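Local coordinates for reticulocyte binding protein (Streptococcus agalactiae COH1, PDB 3FAW) that is a cell-wall-anchored pullulanase of group B Streptococcus that probably hydrolyses alpha-1,6-glucosidic linkages in pullulan and related glucans, at residues S149-S154 with P406-F411. Residues are numbered along the deposited sequence; the frame is centred on the assembly and turned at random. Where two conformers were deposited one is given.
Sequences SLWSPS and PNYYHF
A water molecule joins Trp151 to Tyr409: it donates to the backbone O of Trp151 over 2.7 Å and is hydrogen-bonded, at 2.9 Å, to the hydroxyl OH of Tyr409. The same hydroxyl comes within 3.2 Å of Trp151 CE3, where the two side chains run antiparallel alongside one another. Here the six-membered ring of Trp151 turns its edge to the face of Tyr409 in an offset T-shaped pair, the planes at 79°. A second, less upright edge-to-face pair is made with Tyr408: CH2 of Trp151 stands over the centre of the phenol, 3.8 Å from Tyr408 CD2, the planes at 53°. Together the three rings form a buried aromatic cluster that joins the end of strand 146-151, in the carbohydrate-binding module 48 region, to a loop of the alpha-amylase-type catalytic domain, a (beta/alpha)8 barrel. With CG anti to the backbone N (chi1 -177°), the indole of Trp151 reaches across to this loop, while Pro153 CD covers one of its faces. Polar ends are held from outside: Trp151 NE1 bonds to Tyr129 O, and Tyr408 OH to Asp126 and Met433 N.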
loop_
_atom_site.group_PDB
_atom_site.type_symbol
_atom_site.label_atom_id
_atom_site.label_comp_id
_atom_site.label_asym_id
_atom_site.label_seq_id
_atom_site.Cartn_x
_atom_site.Cartn_y
_atom_site.Cartn_z
ATOM N N SER A 149 18.269 7.374 -21.411
ATOM C CA SER A 149 18.839 8.280 -20.411
ATOM C C SER A 149 18.906 7.588 -19.053
ATOM O O SER A 149 17.936 6.955 -18.633
ATOM C CB SER A 149 18.001 9.555 -20.297
ATOM O OG SER A 149 18.320 10.475 -21.328
ATOM N N LEU A 150 20.052 7.712 -18.383
ATOM C CA LEU A 150 20.261 7.174 -17.031
ATOM C C LEU A 150 21.008 8.199 -16.171
ATOM O O LEU A 150 22.081 8.670 -16.557
ATOM C CB LEU A 150 21.075 5.877 -17.080
ATOM C CG LEU A 150 21.326 5.204 -15.721
ATOM C CD1 LEU A 150 20.068 4.477 -15.244
ATOM C CD2 LEU A 150 22.512 4.255 -15.777
ATOM N N TRP A 151 20.447 8.530 -15.010
ATOM C CA TRP A 151 21.076 9.474 -14.080
ATOM C C TRP A 151 22.070 8.737 -13.176
ATOM O O TRP A 151 21.699 7.788 -12.486
ATOM C CB TRP A 151 20.002 10.182 -13.243
ATOM C CG TRP A 151 20.527 11.226 -12.304
ATOM C CD1 TRP A 151 20.784 12.536 -12.591
ATOM C CD2 TRP A 151 20.844 11.050 -10.918
ATOM N NE1 TRP A 151 21.247 13.183 -11.470
ATOM C CE2 TRP A 151 21.297 12.293 -10.430
ATOM C CE3 TRP A 151 20.799 9.956 -10.044
ATOM C CZ2 TRP A 151 21.698 12.478 -9.101
ATOM C CZ3 TRP A 151 21.194 10.139 -8.724
ATOM C CH2 TRP A 151 21.640 11.391 -8.265
ATOM N N SER A 152 23.331 9.168 -13.190
ATOM C CA SER A 152 24.385 8.524 -12.387
ATOM C C SER A 152 25.655 9.391 -12.337
ATOM O O SER A 152 26.648 9.083 -12.991
ATOM C CB SER A 152 24.709 7.131 -12.947
ATOM O OG SER A 152 25.603 6.429 -12.101
ATOM N N PRO A 153 25.630 10.469 -11.534
ATOM C CA PRO A 153 26.654 11.506 -11.642
ATOM C C PRO A 153 28.075 11.101 -11.219
ATOM O O PRO A 153 29.021 11.749 -11.657
ATOM C CB PRO A 153 26.111 12.627 -10.745
ATOM C CG PRO A 153 25.240 11.944 -9.767
ATOM C CD PRO A 153 24.653 10.764 -10.471
ATOM N N SER A 154 28.227 10.053 -10.402
ATOM C CA SER A 154 29.546 9.640 -9.906
ATOM C C SER A 154 30.216 8.562 -10.765
ATOM O O SER A 154 31.334 8.136 -10.467
ATOM C CB SER A 154 29.448 9.151 -8.456
ATOM O OG SER A 154 28.725 7.933 -8.367
ATOM N N PRO A 406 25.926 5.535 -5.419
ATOM C CA PRO A 406 26.063 5.287 -3.988
ATOM C C PRO A 406 25.820 6.546 -3.158
ATOM O O PRO A 406 25.972 7.665 -3.659
ATOM C CB PRO A 406 27.512 4.811 -3.850
ATOM C CG PRO A 406 28.228 5.458 -4.979
ATOM C CD PRO A 406 27.231 5.595 -6.101
ATOM N N ASN A 407 25.431 6.350 -1.902
ATOM C CA ASN A 407 25.240 7.453 -0.967
ATOM C C ASN A 407 24.329 8.543 -1.543
ATOM O O ASN A 407 24.726 9.703 -1.632
ATOM C CB ASN A 407 26.596 8.059 -0.574
ATOM C CG ASN A 407 27.646 7.006 -0.274
ATOM O OD1 ASN A 407 27.609 6.351 0.767
ATOM N ND2 ASN A 407 28.593 6.844 -1.184
ATOM N N TYR A 408 23.118 8.174 -1.952
ATOM C CA TYR A 408 22.153 9.180 -2.408
ATOM C C TYR A 408 20.674 8.775 -2.302
ATOM O O TYR A 408 19.891 9.447 -1.629
ATOM C CB TYR A 408 22.432 9.628 -3.853
ATOM C CG TYR A 408 21.374 10.607 -4.293
ATOM C CD1 TYR A 408 21.495 11.960 -3.999
ATOM C CD2 TYR A 408 20.212 10.169 -4.926
ATOM C CE1 TYR A 408 20.513 12.854 -4.351
ATOM C CE2 TYR A 408 19.221 11.050 -5.278
ATOM C CZ TYR A 408 19.371 12.397 -4.989
ATOM O OH TYR A 408 18.384 13.288 -5.337
ATOM N N TYR A 409 20.299 7.711 -3.004
ATOM C CA TYR A 409 18.883 7.363 -3.208
ATOM C C TYR A 409 18.146 7.014 -1.918
ATOM O O TYR A 409 16.961 7.321 -1.765
ATOM C CB TYR A 409 18.746 6.185 -4.181
ATOM C CG TYR A 409 18.732 6.567 -5.648
ATOM C CD1 TYR A 409 17.668 7.285 -6.189
ATOM C CD2 TYR A 409 19.762 6.174 -6.502
ATOM C CE1 TYR A 409 17.639 7.623 -7.534
ATOM C CE2 TYR A 409 19.741 6.506 -7.850
ATOM C CZ TYR A 409 18.675 7.228 -8.358
ATOM O OH TYR A 409 18.642 7.552 -9.693
ATOM N N HIS A 410 18.846 6.359 -0.999
ATOM C CA HIS A 410 18.225 5.911 0.241
ATOM C C HIS A 410 18.376 6.955 1.345
ATOM O O HIS A 410 19.273 7.804 1.293
ATOM C CB HIS A 410 18.835 4.583 0.694
ATOM C CG HIS A 410 18.793 3.511 -0.352
ATOM N ND1 HIS A 410 19.926 3.029 -0.972
ATOM C CD2 HIS A 410 17.751 2.833 -0.890
ATOM C CE1 HIS A 410 19.584 2.097 -1.844
ATOM N NE2 HIS A 410 18.270 1.957 -1.814
ATOM N N PHE A 411 17.487 6.893 2.333
ATOM C CA PHE A 411 17.707 7.592 3.597
ATOM C C PHE A 411 19.009 7.045 4.182
ATOM O O PHE A 411 19.288 5.851 4.066
ATOM C CB PHE A 411 16.564 7.371 4.586
ATOM C CG PHE A 411 15.324 8.177 4.301
ATOM C CD1 PHE A 411 15.392 9.548 4.081
ATOM C CD2 PHE A 411 14.072 7.564 4.295
ATOM C CE1 PHE A 411 14.243 10.290 3.836
ATOM C CE2 PHE A 411 12.914 8.303 4.050
ATOM C CZ PHE A 411 13.001 9.669 3.824
HETATM O O HOH W 1 19.463 6.236 -12.094
#